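Local coordinates for protein putative esterase (Sulfolobus solfataricus P2, PDB 2RAU) that is probably a lipase-like esterase of the alpha/beta-hydrolase clan that binds calcium ions, at residues A[121-126]-A[286-291]; A[159-162]-A[168-171]; A[164-169]-A[293-298]; A[36-41]-A[127-132]. All blocks are in the same frame, centred on the assembly; numbering follows the deposited sequence.

Contact 1 of 4, residues A[121-126]-A[286-291]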
# COMPACT_ATOMS: atom_id res chain seq x y z
N TRP A 121 11.63 -7.79 -11.59
CA TRP A 121 10.46 -7.53 -10.74
C TRP A 121 9.58 -6.45 -11.37
O TRP A 121 9.51 -5.33 -10.88
CB TRP A 121 10.93 -7.11 -9.35
CG TRP A 121 11.43 -8.25 -8.50
CD1 TRP A 121 11.71 -9.52 -8.91
CD2 TRP A 121 11.75 -8.18 -7.12
NE1 TRP A 121 12.15 -10.25 -7.83
CE2 TRP A 121 12.19 -9.45 -6.73
CE3 TRP A 121 11.67 -7.16 -6.16
CZ2 TRP A 121 12.54 -9.74 -5.42
CZ3 TRP A 121 12.04 -7.45 -4.86
CH2 TRP A 121 12.46 -8.72 -4.50
N GLY A 122 8.94 -6.84 -12.47
CA GLY A 122 8.05 -6.01 -13.25
C GLY A 122 6.61 -6.41 -13.07
O GLY A 122 6.26 -7.13 -12.15
N TRP A 123 5.77 -5.98 -14.00
CA TRP A 123 4.34 -6.19 -13.94
C TRP A 123 3.91 -7.64 -14.04
O TRP A 123 3.00 -8.08 -13.35
CB TRP A 123 3.63 -5.33 -15.02
CG TRP A 123 3.47 -3.97 -14.56
CD1 TRP A 123 4.12 -2.84 -15.02
CD2 TRP A 123 2.70 -3.55 -13.44
NE1 TRP A 123 3.74 -1.75 -14.28
CE2 TRP A 123 2.87 -2.17 -13.30
CE3 TRP A 123 1.83 -4.22 -12.58
CZ2 TRP A 123 2.20 -1.43 -12.32
CZ3 TRP A 123 1.20 -3.49 -11.58
CH2 TRP A 123 1.36 -2.12 -11.48
N SER A 124 4.53 -8.42 -14.91
CA SER A 124 4.12 -9.84 -14.97
C SER A 124 4.45 -10.55 -13.65
O SER A 124 3.66 -11.38 -13.17
CB SER A 124 4.68 -10.56 -16.22
OG SER A 124 6.07 -10.61 -16.18
N THR A 125 5.55 -10.20 -13.02
CA THR A 125 5.88 -10.77 -11.71
C THR A 125 4.85 -10.37 -10.65
O THR A 125 4.32 -11.22 -9.96
CB THR A 125 7.32 -10.38 -11.28
OG1 THR A 125 8.24 -10.94 -12.22
CG2 THR A 125 7.65 -10.87 -9.85
N TRP A 126 4.60 -9.08 -10.52
CA TRP A 126 3.67 -8.55 -9.53
C TRP A 126 2.26 -9.10 -9.76
O TRP A 126 1.61 -9.50 -8.81
CB TRP A 126 3.67 -7.00 -9.55
CG TRP A 126 4.32 -6.35 -8.35
CD1 TRP A 126 3.75 -5.43 -7.49
CD2 TRP A 126 5.64 -6.60 -7.83
NE1 TRP A 126 4.64 -5.10 -6.50
CE2 TRP A 126 5.81 -5.78 -6.70
CE3 TRP A 126 6.70 -7.42 -8.24
CZ2 TRP A 126 6.96 -5.78 -5.95
CZ3 TRP A 126 7.85 -7.42 -7.48
CH2 TRP A 126 7.98 -6.60 -6.38
N LEU A 286 4.40 -0.88 -21.37
CA LEU A 286 3.27 -1.85 -21.35
C LEU A 286 1.88 -1.19 -21.34
O LEU A 286 1.58 -0.36 -20.48
CB LEU A 286 3.35 -2.79 -20.14
CG LEU A 286 4.26 -4.01 -20.19
CD1 LEU A 286 5.61 -3.75 -20.90
CD2 LEU A 286 4.45 -4.46 -18.77
N LYS A 287 1.05 -1.59 -22.29
CA LYS A 287 -0.30 -1.08 -22.39
C LYS A 287 -1.25 -2.08 -21.72
O LYS A 287 -1.22 -3.28 -22.02
CB LYS A 287 -0.70 -0.86 -23.86
N PHE A 288 -2.05 -1.59 -20.78
CA PHE A 288 -3.09 -2.37 -20.14
C PHE A 288 -4.44 -1.83 -20.62
O PHE A 288 -4.66 -0.63 -20.66
CB PHE A 288 -3.01 -2.25 -18.63
CG PHE A 288 -1.93 -3.06 -18.01
CD1 PHE A 288 -2.17 -4.36 -17.63
CD2 PHE A 288 -0.66 -2.52 -17.78
CE1 PHE A 288 -1.15 -5.12 -17.01
CE2 PHE A 288 0.35 -3.28 -17.18
CZ PHE A 288 0.09 -4.58 -16.79
N ASP A 289 -5.35 -2.73 -20.97
CA ASP A 289 -6.64 -2.31 -21.49
C ASP A 289 -7.67 -2.03 -20.40
O ASP A 289 -8.31 -2.94 -19.89
CB ASP A 289 -7.18 -3.39 -22.46
CG ASP A 289 -8.41 -2.92 -23.23
OD1 ASP A 289 -8.66 -1.68 -23.28
OD2 ASP A 289 -9.13 -3.79 -23.78
N TYR A 290 -7.85 -0.76 -20.06
CA TYR A 290 -8.82 -0.37 -19.03
C TYR A 290 -10.20 -0.16 -19.57
O TYR A 290 -11.13 0.08 -18.78
CB TYR A 290 -8.39 0.92 -18.34
CG TYR A 290 -7.02 0.86 -17.76
CD1 TYR A 290 -6.68 -0.13 -16.86
CD2 TYR A 290 -6.06 1.80 -18.11
CE1 TYR A 290 -5.43 -0.19 -16.32
CE2 TYR A 290 -4.81 1.75 -17.57
CZ TYR A 290 -4.49 0.76 -16.67
OH TYR A 290 -3.22 0.72 -16.15
N GLU A 291 -10.35 -0.24 -20.90
CA GLU A 291 -11.61 0.04 -21.56
C GLU A 291 -12.70 -0.97 -21.13
O GLU A 291 -13.80 -0.58 -20.79
CB GLU A 291 -11.45 0.15 -23.10
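The backbone N of Trp123 is hydrogen-bonded to Glu283 OE1, while the indole of the same residue turns toward Phe288 and Leu286 in the loop 286-291. This is the start of helix 123-141 of the alpha/beta-hydrolase fold: Gly122 holds the N-cap position, and its carbonyl O receives Trp126 N at 3.0 Å to close the first turn. The core of the contact is an edge-to-face aromatic pair. Phe288 presents the side of its ring to the five-membered ring of Trp123, with centroids 5.5 Å apart and planes at 74°. CE2 of Phe288 stands 4.2 Å above the indole plane, displaced toward the rim, and near the plane of the Phe288 ring its edge is met by the Trp123 CB methylene, 4.0 Å from CZ. Trp123 CG lies anti to its carbonyl carbon (chi1 -81°), which swings the indole out from the helix start toward the loop. Leu286 joins from a second direction, its CD2 methyl 3.9 Å from Trp123 CB, but it is poorly ordered and solvent-exposed, so it probably contributes less. The indole also meets the ring of Phe153, which falls within the GxSxG sequence of a probable nucleophile elbow, and touches Asn160 of helix 153-169. Beyond the aromatic pair the loop tightens into an Asx turn, where Asp289 OD1 accepts Glu291 N at 3.3 Å from above the carboxylate plane.

Contact 2 of 4, residues A[159-162]-A[168-171]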
# COMPACT_ATOMS: atom_id res chain seq x y z
N LEU A 159 -6.03 -1.95 -10.90
CA LEU A 159 -6.58 -1.71 -12.21
C LEU A 159 -5.94 -2.59 -13.28
O LEU A 159 -6.65 -3.11 -14.16
CB LEU A 159 -6.43 -0.23 -12.60
CG LEU A 159 -7.70 0.59 -12.40
CD1 LEU A 159 -7.38 2.06 -12.16
CD2 LEU A 159 -8.63 0.37 -13.60
N ASN A 160 -4.61 -2.71 -13.23
CA ASN A 160 -3.88 -3.59 -14.16
C ASN A 160 -4.30 -5.08 -14.02
O ASN A 160 -4.52 -5.80 -15.01
CB ASN A 160 -2.36 -3.41 -13.95
CG ASN A 160 -1.87 -2.08 -14.44
OD1 ASN A 160 -2.63 -1.32 -15.03
ND2 ASN A 160 -0.60 -1.76 -14.17
N TYR A 161 -4.40 -5.54 -12.77
CA TYR A 161 -4.87 -6.89 -12.47
C TYR A 161 -6.29 -7.10 -13.01
O TYR A 161 -6.57 -8.11 -13.68
CB TYR A 161 -4.82 -7.19 -10.95
CG TYR A 161 -5.18 -8.60 -10.66
CD1 TYR A 161 -4.21 -9.58 -10.62
CD2 TYR A 161 -6.51 -8.98 -10.44
CE1 TYR A 161 -4.54 -10.90 -10.40
CE2 TYR A 161 -6.85 -10.31 -10.19
CZ TYR A 161 -5.86 -11.26 -10.18
OH TYR A 161 -6.17 -12.59 -9.95
N SER A 162 -7.16 -6.12 -12.75
CA SER A 162 -8.54 -6.19 -13.18
C SER A 162 -8.66 -6.19 -14.69
O SER A 162 -9.51 -6.86 -15.21
CB SER A 162 -9.36 -5.03 -12.60
OG SER A 162 -9.44 -5.13 -11.20
N ASN A 168 -13.45 -13.10 -14.15
CA ASN A 168 -13.54 -14.22 -13.23
C ASN A 168 -13.14 -14.01 -11.78
O ASN A 168 -13.47 -14.87 -10.94
CB ASN A 168 -12.74 -15.40 -13.75
CG ASN A 168 -13.47 -16.12 -14.89
OD1 ASN A 168 -14.62 -16.72 -14.75
ND2 ASN A 168 -12.84 -16.04 -16.04
N ASP A 169 -12.46 -12.91 -11.48
CA ASP A 169 -11.90 -12.66 -10.15
C ASP A 169 -12.45 -11.47 -9.34
O ASP A 169 -12.41 -11.52 -8.13
CB ASP A 169 -10.39 -12.44 -10.27
CG ASP A 169 -9.62 -13.69 -10.63
OD1 ASP A 169 -10.21 -14.81 -10.63
OD2 ASP A 169 -8.39 -13.55 -10.89
N ILE A 170 -12.94 -10.40 -10.00
CA ILE A 170 -13.18 -9.10 -9.32
C ILE A 170 -14.59 -8.59 -9.48
O ILE A 170 -15.06 -8.47 -10.60
CB ILE A 170 -12.22 -7.99 -9.88
CG1 ILE A 170 -10.76 -8.47 -9.92
CG2 ILE A 170 -12.36 -6.62 -9.10
CD1 ILE A 170 -10.15 -8.97 -8.55
N LYS A 171 -15.25 -8.29 -8.37
CA LYS A 171 -16.61 -7.82 -8.43
C LYS A 171 -16.77 -6.36 -7.99
O LYS A 171 -17.86 -5.80 -8.10
CB LYS A 171 -17.51 -8.74 -7.59
CG LYS A 171 -17.22 -8.73 -6.13
CD LYS A 171 -18.03 -9.72 -5.33
CE LYS A 171 -17.46 -9.83 -3.94
NZ LYS A 171 -18.05 -10.92 -3.14
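Tyr161 OH donates to Asp169 OD2 over 2.6 Å, a short hydrogen bond across the last turns of helix 153-169. The hydroxyl comes to the anti side of the carboxylate, 30° out of its plane, and the ring and carboxylate planes are nearly parallel, 17° apart. Tyr161 reaches this far because CG is anti to the backbone N (chi1 -175°), which lays the phenol along the helix toward its C-terminal end. Beside the polar link, Ile170 puts its CD1 methyl 3.9 Å from Tyr161 CE2. The CG1 and CG2 branches of the same isoleucine both lie against Ser162 OG, with CG1 3.8 Å away; that hydroxyl is satisfied within the helix by Ala158 O, so the isoleucine meets an already bonded oxygen. A second shell fixes the carboxylate. Lys131 forms a salt bridge with OD2, the oxygen that also takes the tyrosine, and Lys138 bridges to OD1; with two lysines close by, Asp169 is likely to stay ionised although buried. Ile170 is the first residue to leave helical geometry, so the contact sits at the corner of a beta-alpha-beta crossover, where helix 153-169 passes into strand 170-176. Strand 146-151 lies alongside, giving Ile146 and Leu148 to pack against Ile170, while helix 123-141 meets the Tyr161 ring with Ile130 and Val134.

Contact 3 of 4, residues A[164-169]-A[293-298]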
# COMPACT_ATOMS: atom_id res chain seq x y z
N LEU A 164 -7.00 -7.69 -16.71
CA LEU A 164 -6.70 -9.01 -17.19
C LEU A 164 -7.65 -10.07 -16.66
O LEU A 164 -7.88 -11.04 -17.34
CB LEU A 164 -5.28 -9.39 -16.82
CG LEU A 164 -4.13 -8.60 -17.45
CD1 LEU A 164 -2.83 -8.89 -16.67
CD2 LEU A 164 -4.00 -8.91 -18.94
N TYR A 165 -8.15 -9.90 -15.44
CA TYR A 165 -8.87 -10.94 -14.74
C TYR A 165 -10.21 -10.57 -14.14
O TYR A 165 -10.79 -11.40 -13.44
CB TYR A 165 -7.99 -11.41 -13.59
CG TYR A 165 -6.65 -11.97 -14.02
CD1 TYR A 165 -6.58 -13.16 -14.71
CD2 TYR A 165 -5.46 -11.35 -13.68
CE1 TYR A 165 -5.37 -13.71 -15.07
CE2 TYR A 165 -4.24 -11.89 -14.04
CZ TYR A 165 -4.21 -13.06 -14.75
OH TYR A 165 -3.02 -13.64 -15.11
N TRP A 166 -10.72 -9.36 -14.38
CA TRP A 166 -11.96 -8.93 -13.73
C TRP A 166 -13.13 -9.89 -13.92
O TRP A 166 -13.84 -10.15 -12.96
CB TRP A 166 -12.37 -7.50 -14.14
CG TRP A 166 -12.94 -7.31 -15.50
CD1 TRP A 166 -12.27 -6.97 -16.62
CD2 TRP A 166 -14.32 -7.38 -15.88
NE1 TRP A 166 -13.13 -6.85 -17.68
CE2 TRP A 166 -14.40 -7.09 -17.25
CE3 TRP A 166 -15.49 -7.69 -15.19
CZ2 TRP A 166 -15.59 -7.11 -17.94
CZ3 TRP A 166 -16.67 -7.69 -15.88
CH2 TRP A 166 -16.71 -7.41 -17.24
N LYS A 167 -13.28 -10.46 -15.11
CA LYS A 167 -14.44 -11.26 -15.41
C LYS A 167 -14.55 -12.43 -14.47
O LYS A 167 -15.62 -12.68 -13.98
CB LYS A 167 -14.46 -11.72 -16.86
CG LYS A 167 -14.55 -10.54 -17.82
CD LYS A 167 -14.47 -10.94 -19.30
CE LYS A 167 -14.62 -9.73 -20.23
NZ LYS A 167 -14.51 -10.17 -21.66
N ASN A 168 -13.45 -13.10 -14.15
CA ASN A 168 -13.54 -14.22 -13.23
C ASN A 168 -13.14 -14.01 -11.78
O ASN A 168 -13.47 -14.87 -10.94
CB ASN A 168 -12.74 -15.40 -13.75
CG ASN A 168 -13.47 -16.12 -14.89
OD1 ASN A 168 -14.62 -16.72 -14.75
ND2 ASN A 168 -12.84 -16.04 -16.04
N ASP A 169 -12.46 -12.91 -11.48
CA ASP A 169 -11.90 -12.66 -10.15
C ASP A 169 -12.45 -11.47 -9.34
O ASP A 169 -12.41 -11.52 -8.13
CB ASP A 169 -10.39 -12.44 -10.27
CG ASP A 169 -9.62 -13.69 -10.63
OD1 ASP A 169 -10.21 -14.81 -10.63
OD2 ASP A 169 -8.39 -13.55 -10.89
N ILE A 293 -13.42 -2.79 -18.39
CA ILE A 293 -13.60 -3.20 -16.99
C ILE A 293 -14.98 -2.76 -16.52
O ILE A 293 -15.20 -1.61 -16.19
CB ILE A 293 -12.46 -2.65 -16.09
CG1 ILE A 293 -11.08 -2.97 -16.71
CG2 ILE A 293 -12.57 -3.20 -14.66
CD1 ILE A 293 -9.89 -2.52 -15.86
N LEU A 294 -15.92 -3.70 -16.49
CA LEU A 294 -17.29 -3.41 -16.08
C LEU A 294 -17.51 -3.84 -14.63
O LEU A 294 -18.30 -4.74 -14.32
CB LEU A 294 -18.28 -4.11 -17.02
CG LEU A 294 -18.01 -3.89 -18.52
CD1 LEU A 294 -19.00 -4.69 -19.24
CD2 LEU A 294 -18.02 -2.41 -18.92
N VAL A 295 -16.78 -3.20 -13.75
CA VAL A 295 -16.79 -3.49 -12.33
C VAL A 295 -17.19 -2.19 -11.60
O VAL A 295 -16.64 -1.13 -11.91
CB VAL A 295 -15.34 -3.95 -11.89
CG1 VAL A 295 -15.16 -3.92 -10.40
CG2 VAL A 295 -15.00 -5.34 -12.48
N PRO A 296 -18.17 -2.26 -10.66
CA PRO A 296 -18.46 -1.12 -9.79
C PRO A 296 -17.19 -0.65 -9.10
O PRO A 296 -16.45 -1.47 -8.53
CB PRO A 296 -19.43 -1.70 -8.76
CG PRO A 296 -20.09 -2.76 -9.47
CD PRO A 296 -19.06 -3.38 -10.35
N THR A 297 -16.97 0.66 -9.14
CA THR A 297 -15.75 1.28 -8.64
C THR A 297 -16.01 2.51 -7.77
O THR A 297 -16.89 3.32 -8.07
CB THR A 297 -14.79 1.67 -9.83
OG1 THR A 297 -14.48 0.50 -10.60
CG2 THR A 297 -13.51 2.34 -9.35
N ILE A 298 -15.28 2.61 -6.66
CA ILE A 298 -15.24 3.85 -5.86
C ILE A 298 -13.77 4.30 -5.82
O ILE A 298 -12.87 3.49 -5.61
CB ILE A 298 -15.91 3.69 -4.44
CG1 ILE A 298 -16.04 5.05 -3.75
CG2 ILE A 298 -15.18 2.62 -3.59
CD1 ILE A 298 -16.85 4.99 -2.51
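With chi1 at 74°, Trp166 CG sits between the backbone N and the carbonyl carbon, and chi2 near -93° turns the indole broadside to the chain 293-295. Ile293 CA approaches that face as a CH-pi contact, 3.9 Å from the centroid of the five-membered ring and 19° off its normal. Further along the same face lies Leu294 N, 3.6 Å above the indole plane. At the six-membered end Leu294 CB touches Trp166 CH2 at 3.7 Å. The Val295 and Trp166 side chains run antiparallel, Val295 CG2 3.6 Å from Trp166 CE3. Lys167 CG takes the reverse face, 3.4 Å above its centre, so the indole is sandwiched between a lysine methylene and the loop backbone. An alanine here is likely to open a gap under Ile293 and Leu294 and leave this approach to the strand free to shift. Thr297 OG1 donates a hydrogen bond to Val295 O at 3.0 Å where the loop becomes strand 297-302. The contact thus joins the end of helix 153-169 to that strand, which runs parallel to strand 170-176 in the alpha/beta-hydrolase sheet; Leu173 lies against Ile293 and Val295, and helix 338-353 packs on Pro296 through Trp349.

Contact 4 of 4, residues A[36-41]-A[127-132]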
# COMPACT_ATOMS: atom_id res chain seq x y z
N ASP A 36 12.90 -14.20 -3.37
CA ASP A 36 11.67 -14.25 -4.13
C ASP A 36 10.66 -15.03 -3.32
O ASP A 36 10.54 -16.24 -3.49
CB ASP A 36 11.91 -14.86 -5.52
CG ASP A 36 12.66 -13.92 -6.40
OD1 ASP A 36 12.02 -12.97 -6.84
OD2 ASP A 36 13.88 -14.06 -6.63
N ILE A 37 9.97 -14.31 -2.44
CA ILE A 37 8.96 -14.85 -1.48
C ILE A 37 7.87 -13.83 -1.45
O ILE A 37 8.14 -12.62 -1.57
CB ILE A 37 9.53 -14.98 -0.03
CG1 ILE A 37 10.79 -15.85 -0.05
CG2 ILE A 37 8.44 -15.55 1.01
CD1 ILE A 37 11.42 -15.98 1.33
N ILE A 38 6.63 -14.29 -1.29
CA ILE A 38 5.46 -13.41 -1.04
C ILE A 38 4.71 -13.93 0.17
O ILE A 38 4.92 -15.08 0.59
CB ILE A 38 4.51 -13.21 -2.25
CG1 ILE A 38 3.92 -14.56 -2.70
CG2 ILE A 38 5.25 -12.55 -3.37
CD1 ILE A 38 2.88 -14.43 -3.84
N SER A 39 3.96 -13.06 0.82
CA SER A 39 3.12 -13.50 1.90
C SER A 39 1.75 -12.86 1.88
O SER A 39 1.49 -11.91 1.15
CB SER A 39 3.82 -13.43 3.27
OG SER A 39 4.67 -12.30 3.39
N LEU A 40 0.84 -13.44 2.64
CA LEU A 40 -0.55 -13.05 2.63
C LEU A 40 -1.05 -12.96 4.05
O LEU A 40 -0.79 -13.87 4.84
CB LEU A 40 -1.35 -14.13 1.90
CG LEU A 40 -2.85 -14.11 1.85
CD1 LEU A 40 -3.17 -12.75 1.30
CD2 LEU A 40 -3.30 -15.24 0.90
N HIS A 41 -1.72 -11.85 4.40
CA HIS A 41 -2.32 -11.68 5.73
C HIS A 41 -3.80 -11.69 5.59
O HIS A 41 -4.33 -11.14 4.68
CB HIS A 41 -1.93 -10.32 6.37
CG HIS A 41 -0.45 -10.11 6.52
ND1 HIS A 41 0.15 -9.85 7.74
CD2 HIS A 41 0.54 -10.07 5.61
CE1 HIS A 41 1.45 -9.72 7.57
NE2 HIS A 41 1.72 -9.83 6.28
N ILE A 127 1.81 -9.07 -11.02
CA ILE A 127 0.50 -9.62 -11.39
C ILE A 127 0.41 -11.12 -11.05
O ILE A 127 -0.58 -11.54 -10.45
CB ILE A 127 0.09 -9.26 -12.81
CG1 ILE A 127 -0.18 -7.74 -12.88
CG2 ILE A 127 -1.18 -10.07 -13.23
CD1 ILE A 127 -0.38 -7.22 -14.26
N SER A 128 1.48 -11.88 -11.29
CA SER A 128 1.48 -13.31 -10.99
C SER A 128 1.35 -13.54 -9.47
O SER A 128 0.68 -14.47 -9.03
CB SER A 128 2.70 -14.03 -11.56
OG SER A 128 3.90 -13.75 -10.83
N ASP A 129 1.96 -12.67 -8.68
CA ASP A 129 1.93 -12.78 -7.24
C ASP A 129 0.54 -12.44 -6.72
O ASP A 129 0.02 -13.11 -5.84
CB ASP A 129 2.96 -11.85 -6.61
CG ASP A 129 4.41 -12.26 -6.89
OD1 ASP A 129 4.62 -13.39 -7.31
OD2 ASP A 129 5.35 -11.46 -6.66
N ILE A 130 -0.05 -11.35 -7.22
CA ILE A 130 -1.41 -11.02 -6.85
C ILE A 130 -2.38 -12.20 -7.22
O ILE A 130 -3.28 -12.53 -6.44
CB ILE A 130 -1.86 -9.69 -7.50
CG1 ILE A 130 -0.96 -8.51 -7.01
CG2 ILE A 130 -3.32 -9.40 -7.14
CD1 ILE A 130 -1.12 -7.18 -7.85
N LYS A 131 -2.21 -12.79 -8.40
CA LYS A 131 -3.01 -13.93 -8.82
C LYS A 131 -2.96 -15.13 -7.84
O LYS A 131 -4.00 -15.75 -7.52
CB LYS A 131 -2.65 -14.37 -10.26
CG LYS A 131 -3.34 -15.65 -10.76
CD LYS A 131 -4.88 -15.71 -10.70
CE LYS A 131 -5.57 -15.46 -12.01
NZ LYS A 131 -7.05 -15.65 -11.89
N GLU A 132 -1.76 -15.47 -7.38
CA GLU A 132 -1.61 -16.53 -6.39
C GLU A 132 -2.39 -16.22 -5.11
O GLU A 132 -2.96 -17.13 -4.50
CB GLU A 132 -0.13 -16.74 -6.03
CG GLU A 132 0.75 -17.34 -7.07
CD GLU A 132 0.26 -18.67 -7.59
OE1 GLU A 132 -0.26 -19.51 -6.84
OE2 GLU A 132 0.39 -18.85 -8.80
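Ile38 of strand 37-45 lies against Asp129 of helix 123-141, a strand-to-helix packing of the alpha/beta-hydrolase fold in which this helix covers the central sheet. The direct contacts are van der Waals. Ile38 holds both branches against the aspartate: CG2 lies 3.5 Å from Asp129 OD2, while CD1 reaches over to Asp129 O at 3.7 Å and to the CB methylene. A chi1 of 60° points the CG1 branch at the helix, and its CD1 end also comes within 4.4 Å of Glu132 CB. The ionic contacts run outside the pair. Asp129 OD2 forms a salt bridge with Arg102 NE and OD1 with Arg30 NE, so each oxygen of this buried carboxylate has a guanidinium partner. Arg102 NH1 also pairs with Asp36 OD1, which takes Trp121 NE1 too; the arginine stands between Asp36 OD1 and Asp129 OD2, 6.8 Å apart, and probably offsets their repulsion. Replacing Asp129 with a leucine would probably leave Arg30 without this carboxylate and Arg102 with Asp36 as its remaining acid of the two. Backbone bonds keep the helix regular, with Lys131 N on Ile127 O at 2.9 Å and Glu132 N on Ser128 O at 3.1 Å.

From the N terminus, contact 4 opens first at strand 37-45 and closes on helix 123-141, before contacts 2 and 3 open, so it stands in series with both. Contact 1 starts at the beginning of that helix, before contact 4 has closed, so the two cross, and it ends in the loop after helix 278-282. Contact 2 falls wholly within this long span and closes the short helical span that runs into strand 170-176. Contact 3 leaves the end of the same helix, sharing Asn168 and Asp169 with contact 2, and finishes just beyond contact 1, crossing it. Together they tie helix 123-141 to strand 37-45 and helix 153-169 to strands 170-176 and 297-302.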